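Local coordinates for serine-rich secreted cell wall anchored (LPXTG-motif ) protein (PDB 5NXK) that probably serves as a cell-wall-attached adhesin of a gut bacterium, its beta-solenoid domain likely taking part in binding to the host, at residues T212-D226 against K242-Q255. Numbering follows the deposited sequence.
Sequences TMENIGNTEYNIKLD and KMSAKVDNVRIIPQ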
loop_
_atom_site.group_PDB
_atom_site.type_symbol
_atom_site.label_atom_id
_atom_site.label_comp_id
_atom_site.label_asym_id
_atom_site.label_seq_id
_atom_site.Cartn_x
_atom_site.Cartn_y
_atom_site.Cartn_z
ATOM N N THR A 212 11.726 1.856 5.419
ATOM C CA THR A 212 11.794 1.747 6.863
ATOM C C THR A 212 10.398 1.510 7.443
ATOM O O THR A 212 9.488 2.323 7.260
ATOM C CB THR A 212 12.413 3.014 7.488
ATOM O OG1 THR A 212 13.709 3.246 6.919
ATOM C CG2 THR A 212 12.546 2.862 8.984
ATOM N N MET A 213 10.235 0.381 8.122
ATOM C CA MET A 213 8.986 0.022 8.783
ATOM C C MET A 213 9.308 -0.555 10.155
ATOM O O MET A 213 9.241 -1.766 10.384
ATOM C CB MET A 213 8.148 -0.944 7.928
ATOM C CG MET A 213 8.049 -0.533 6.466
ATOM S SD MET A 213 6.634 -1.253 5.566
ATOM C CE MET A 213 7.174 -2.944 5.520
ATOM N N GLU A 214 9.677 0.342 11.063
ATOM C CA GLU A 214 10.117 -0.042 12.395
ATOM C C GLU A 214 8.927 0.041 13.336
ATOM O O GLU A 214 8.728 1.043 14.010
ATOM C CB GLU A 214 11.254 0.871 12.846
ATOM C CG GLU A 214 12.539 0.601 12.069
ATOM C CD GLU A 214 13.677 1.525 12.462
ATOM O OE1 GLU A 214 13.473 2.762 12.482
ATOM O OE2 GLU A 214 14.782 1.014 12.722
ATOM N N ASN A 215 8.154 -1.038 13.393
ATOM C CA ASN A 215 6.842 -1.009 14.018
ATOM C C ASN A 215 6.666 -2.110 15.047
ATOM O O ASN A 215 5.554 -2.584 15.295
ATOM C CB ASN A 215 5.779 -1.104 12.928
ATOM C CG ASN A 215 5.777 0.121 12.027
ATOM O OD1 ASN A 215 5.810 1.251 12.519
ATOM N ND2 ASN A 215 5.738 -0.093 10.705
ATOM N N ILE A 216 7.780 -2.478 15.669
ATOM C CA ILE A 216 7.823 -3.568 16.628
ATOM C C ILE A 216 6.922 -3.291 17.849
ATOM O O ILE A 216 6.490 -4.219 18.530
ATOM C CB ILE A 216 9.292 -3.837 17.063
ATOM C CG1 ILE A 216 9.427 -5.192 17.755
ATOM C CG2 ILE A 216 9.837 -2.700 17.920
ATOM C CD1 ILE A 216 10.817 -5.763 17.652
ATOM N N GLY A 217 6.634 -2.025 18.119
ATOM C CA GLY A 217 5.716 -1.672 19.195
ATOM C C GLY A 217 4.250 -1.970 18.881
ATOM O O GLY A 217 3.397 -1.958 19.771
ATOM N N ASN A 218 3.949 -2.274 17.622
ATOM C CA ASN A 218 2.557 -2.304 17.182
ATOM C C ASN A 218 2.206 -3.426 16.209
ATOM O O ASN A 218 1.226 -4.139 16.387
ATOM C CB ASN A 218 2.205 -0.970 16.524
ATOM C CG ASN A 218 0.838 -0.987 15.852
ATOM O OD1 ASN A 218 -0.171 -0.632 16.469
ATOM N ND2 ASN A 218 0.797 -1.412 14.584
ATOM N N THR A 219 3.006 -3.553 15.163
ATOM C CA THR A 219 2.667 -4.397 14.022
ATOM C C THR A 219 2.988 -5.869 14.268
ATOM O O THR A 219 4.026 -6.191 14.837
ATOM C CB THR A 219 3.409 -3.883 12.791
ATOM O OG1 THR A 219 2.920 -2.573 12.472
ATOM C CG2 THR A 219 3.217 -4.792 11.601
ATOM N N GLU A 220 2.094 -6.764 13.855
ATOM C CA GLU A 220 2.386 -8.197 13.948
ATOM C C GLU A 220 3.230 -8.686 12.769
ATOM O O GLU A 220 4.221 -9.371 12.974
ATOM C CB GLU A 220 1.091 -9.002 14.044
ATOM C CG GLU A 220 0.287 -8.683 15.294
ATOM C CD GLU A 220 -0.912 -9.592 15.470
ATOM O OE1 GLU A 220 -0.839 -10.512 16.311
ATOM O OE2 GLU A 220 -1.922 -9.395 14.765
ATOM N N TYR A 221 2.842 -8.336 11.542
ATOM C CA TYR A 221 3.646 -8.675 10.359
ATOM C C TYR A 221 3.904 -7.418 9.542
ATOM O O TYR A 221 2.970 -6.679 9.255
ATOM C CB TYR A 221 2.956 -9.683 9.437
ATOM C CG TYR A 221 2.061 -10.700 10.075
ATOM C CD1 TYR A 221 2.499 -11.491 11.122
ATOM C CD2 TYR A 221 0.765 -10.883 9.606
ATOM C CE1 TYR A 221 1.668 -12.433 11.696
ATOM C CE2 TYR A 221 -0.071 -11.817 10.172
ATOM C CZ TYR A 221 0.381 -12.589 11.219
ATOM O OH TYR A 221 -0.456 -13.528 11.784
ATOM N N ASN A 222 5.153 -7.167 9.152
ATOM C CA ASN A 222 5.415 -6.021 8.281
ATOM C C ASN A 222 4.812 -6.245 6.886
ATOM O O ASN A 222 4.122 -5.387 6.341
ATOM C CB ASN A 222 6.914 -5.752 8.155
ATOM C CG ASN A 222 7.553 -5.364 9.480
ATOM O OD1 ASN A 222 8.422 -6.067 9.973
ATOM N ND2 ASN A 222 7.118 -4.242 10.058
ATOM N N ILE A 223 5.107 -7.400 6.307
ATOM C CA ILE A 223 4.655 -7.720 4.961
ATOM C C ILE A 223 4.003 -9.096 4.950
ATOM O O ILE A 223 4.601 -10.085 5.354
ATOM C CB ILE A 223 5.809 -7.696 3.939
ATOM C CG1 ILE A 223 6.504 -6.329 3.922
ATOM C CG2 ILE A 223 5.296 -8.040 2.534
ATOM C CD1 ILE A 223 7.749 -6.302 3.007
ATOM N N LYS A 224 2.753 -9.144 4.520
ATOM C CA LYS A 224 2.078 -10.411 4.380
ATOM C C LYS A 224 1.753 -10.617 2.909
ATOM O O LYS A 224 1.065 -9.800 2.291
ATOM C CB LYS A 224 0.811 -10.478 5.245
ATOM C CG LYS A 224 0.249 -11.883 5.281
ATOM C CD LYS A 224 -1.037 -12.039 6.077
ATOM C CE LYS A 224 -1.392 -13.523 6.136
ATOM N NZ LYS A 224 -1.720 -13.977 7.499
ATOM N N LEU A 225 2.272 -11.706 2.357
ATOM C CA LEU A 225 2.158 -11.993 0.932
ATOM C C LEU A 225 1.238 -13.210 0.759
ATOM O O LEU A 225 1.530 -14.289 1.284
ATOM C CB LEU A 225 3.547 -12.257 0.328
ATOM C CG LEU A 225 4.575 -11.109 0.376
ATOM C CD1 LEU A 225 5.962 -11.584 -0.085
ATOM C CD2 LEU A 225 4.125 -9.882 -0.425
ATOM N N ASP A 226 0.114 -13.021 0.066
ATOM C CA ASP A 226 -0.879 -14.074 -0.126
ATOM C C ASP A 226 -1.284 -14.190 -1.602
ATOM O O ASP A 226 -2.473 -14.267 -1.921
ATOM C CB ASP A 226 -2.114 -13.809 0.747
ATOM C CG ASP A 226 -1.913 -14.239 2.200
ATOM O OD1 ASP A 226 -1.350 -15.335 2.436
ATOM O OD2 ASP A 226 -2.288 -13.463 3.109
ATOM N N LYS A 242 14.977 -1.496 6.650
ATOM C CA LYS A 242 14.957 -1.676 8.096
ATOM C C LYS A 242 13.535 -1.941 8.518
ATOM O O LYS A 242 12.676 -1.080 8.332
ATOM C CB LYS A 242 15.452 -0.432 8.848
ATOM C CG LYS A 242 16.881 -0.000 8.644
ATOM C CD LYS A 242 17.077 1.321 9.394
ATOM C CE LYS A 242 18.509 1.550 9.829
ATOM N NZ LYS A 242 19.358 2.003 8.700
ATOM N N MET A 243 13.266 -3.123 9.057
ATOM C CA MET A 243 11.915 -3.435 9.499
ATOM C C MET A 243 11.895 -4.154 10.843
ATOM O O MET A 243 12.778 -4.966 11.151
ATOM C CB MET A 243 11.168 -4.285 8.445
ATOM C CG MET A 243 11.220 -3.728 7.026
ATOM S SD MET A 243 10.137 -4.590 5.860
ATOM C CE MET A 243 10.756 -6.245 5.901
ATOM N N SER A 244 10.850 -3.891 11.619
ATOM C CA SER A 244 10.634 -4.636 12.848
ATOM C C SER A 244 9.136 -4.812 13.090
ATOM O O SER A 244 8.343 -3.950 12.737
ATOM C CB SER A 244 11.289 -3.934 14.036
ATOM O OG SER A 244 10.691 -2.666 14.258
ATOM N N ALA A 245 8.768 -5.945 13.681
ATOM C CA ALA A 245 7.375 -6.287 13.951
ATOM C C ALA A 245 7.350 -7.260 15.116
ATOM O O ALA A 245 8.388 -7.810 15.463
ATOM C CB ALA A 245 6.711 -6.895 12.724
ATOM N N LYS A 246 6.187 -7.479 15.726
ATOM C CA LYS A 246 6.128 -8.395 16.867
ATOM C C LYS A 246 6.362 -9.840 16.439
ATOM O O LYS A 246 7.093 -10.572 17.104
ATOM C CB LYS A 246 4.786 -8.281 17.603
ATOM C CG LYS A 246 4.496 -6.908 18.192
ATOM C CD LYS A 246 3.095 -6.882 18.809
ATOM C CE LYS A 246 2.753 -5.523 19.381
ATOM N NZ LYS A 246 1.327 -5.452 19.818
ATOM N N VAL A 247 5.738 -10.257 15.338
ATOM C CA VAL A 247 5.748 -11.677 14.982
ATOM C C VAL A 247 6.689 -12.006 13.822
ATOM O O VAL A 247 7.716 -12.637 14.036
ATOM C CB VAL A 247 4.338 -12.175 14.634
ATOM C CG1 VAL A 247 4.349 -13.687 14.498
ATOM C CG2 VAL A 247 3.341 -11.757 15.731
ATOM N N ASP A 248 6.351 -11.582 12.606
ATOM C CA ASP A 248 7.191 -11.874 11.431
ATOM C C ASP A 248 7.459 -10.598 10.641
ATOM O O ASP A 248 6.636 -9.696 10.640
ATOM C CB ASP A 248 6.539 -12.902 10.486
ATOM C CG ASP A 248 6.034 -14.157 11.199
ATOM O OD1 ASP A 248 6.761 -14.747 12.028
ATOM O OD2 ASP A 248 4.908 -14.588 10.873
ATOM N N ASN A 249 8.596 -10.510 9.957
ATOM C CA ASN A 249 8.791 -9.362 9.057
ATOM C C ASN A 249 8.131 -9.614 7.702
ATOM O O ASN A 249 7.425 -8.748 7.184
ATOM C CB ASN A 249 10.268 -9.045 8.868
ATOM C CG ASN A 249 10.973 -8.789 10.174
ATOM O OD1 ASN A 249 11.893 -9.520 10.547
ATOM N ND2 ASN A 249 10.537 -7.760 10.889
ATOM N N VAL A 250 8.352 -10.803 7.137
ATOM C CA VAL A 250 7.651 -11.208 5.914
ATOM C C VAL A 250 6.988 -12.549 6.149
ATOM O O VAL A 250 7.627 -13.510 6.593
ATOM C CB VAL A 250 8.574 -11.316 4.678
ATOM C CG1 VAL A 250 7.746 -11.693 3.427
ATOM C CG2 VAL A 250 9.331 -10.013 4.457
ATOM N N ARG A 251 5.697 -12.611 5.855
ATOM C CA ARG A 251 4.945 -13.832 6.070
ATOM C C ARG A 251 4.356 -14.372 4.774
ATOM O O ARG A 251 3.604 -13.685 4.101
ATOM C CB ARG A 251 3.835 -13.574 7.070
ATOM C CG ARG A 251 2.896 -14.732 7.339
ATOM C CD ARG A 251 2.631 -14.651 8.828
ATOM N NE ARG A 251 1.564 -15.498 9.304
ATOM C CZ ARG A 251 1.539 -16.037 10.515
ATOM N NH1 ARG A 251 2.546 -15.844 11.368
ATOM N NH2 ARG A 251 0.508 -16.789 10.867
ATOM N N ILE A 252 4.721 -15.605 4.430
ATOM C CA ILE A 252 4.142 -16.278 3.279
ATOM C C ILE A 252 3.543 -17.604 3.722
ATOM O O ILE A 252 4.216 -18.633 3.732
ATOM C CB ILE A 252 5.168 -16.519 2.183
ATOM C CG1 ILE A 252 5.978 -15.236 1.935
ATOM C CG2 ILE A 252 4.458 -16.989 0.893
ATOM C CD1 ILE A 252 7.067 -15.386 0.910
ATOM N N ILE A 253 2.272 -17.553 4.093
ATOM C CA ILE A 253 1.530 -18.721 4.549
ATOM C C ILE A 253 0.169 -18.702 3.859
ATOM O O ILE A 253 -0.560 -17.715 3.963
ATOM C CB ILE A 253 1.358 -18.722 6.099
ATOM C CG1 ILE A 253 2.720 -18.875 6.798
ATOM C CG2 ILE A 253 0.435 -19.850 6.537
ATOM C CD1 ILE A 253 2.630 -18.834 8.352
ATOM N N PRO A 254 -0.164 -19.771 3.118
ATOM C CA PRO A 254 -1.430 -19.756 2.365
ATOM C C PRO A 254 -2.654 -19.569 3.272
ATOM O O PRO A 254 -2.677 -20.082 4.393
ATOM C CB PRO A 254 -1.452 -21.123 1.679
ATOM C CG PRO A 254 0.019 -21.528 1.577
ATOM C CD PRO A 254 0.653 -20.967 2.832
ATOM N N GLN A 255 -3.635 -18.809 2.792
ATOM C CA GLN A 255 -4.857 -18.518 3.543
ATOM C C GLN A 255 -5.749 -19.753 3.709
ATOM O O GLN A 255 -6.547 -19.830 4.647
ATOM C CB GLN A 255 -5.641 -17.401 2.846
ATOM C CG GLN A 255 -5.023 -16.028 3.034
ATOM C CD GLN A 255 -5.361 -15.418 4.386
ATOM O OE1 GLN A 255 -4.627 -15.607 5.363
ATOM N NE2 GLN A 255 -6.453 -14.647 4.441
HETATM O O HOH W 1 -2.299 -16.887 5.837
HETATM O O HOH W 2 -1.300 -16.742 8.579
HETATM O O HOH W 3 -2.806 -17.213 0.678
HETATM O O HOH W 4 0.909 -15.033 4.019
#
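N222 and N249 sit in register where the chain turns its corner, with their amide planes 5° apart and joined edge to edge: N249 ND2 gives a straight bond to N222 OD1 (2.9 Å). The other end of the N222 amide reaches S244 O at 3.0 Å through ND2, above that carbonyl's plane, while N215 N meets the same oxygen from the opposite face. D187 also accepts from N222 ND2, and the asparagines are hydrogen-bonded from coil to coil, as in other parallel beta-helices. Parallel backbone pairing flanks this turn, M213 beside M243 and I223 beside V250 facing inward. There M213 CE lies 3.4 Å from M243 SD.

The outward face of the second strand pair, with Y221, K224, D248 and R251, is largely buried despite its charges. R251 leaves the strand with CG trans to N (chi1 176°) and bends at chi2, which brings CD over the centre of the Y221 ring, 3.8 Å from the centroid, a CH-pi contact. Its guanidinium tilts 20° from the ring, and NH1 bonds D248 OD2 at 2.7 Å, a salt bridge that helps fix its rotation; D156 takes NH2. Water links R251 NH2 to K224 NZ, which lies 4.0 Å from R251 NE, probably easing the repulsion. By contrast E214 and K242, both exposed, run loosely alongside each other, OE2 and NZ 6.2 Å apart. The two segments belong to successive coils of the beta-solenoid, strands 210-214 and 221-226 lying between 176-181 and 186-191 and 240-244 and 248-252, with I223 and V250 reaching F233 of strand 230-235 across the interior.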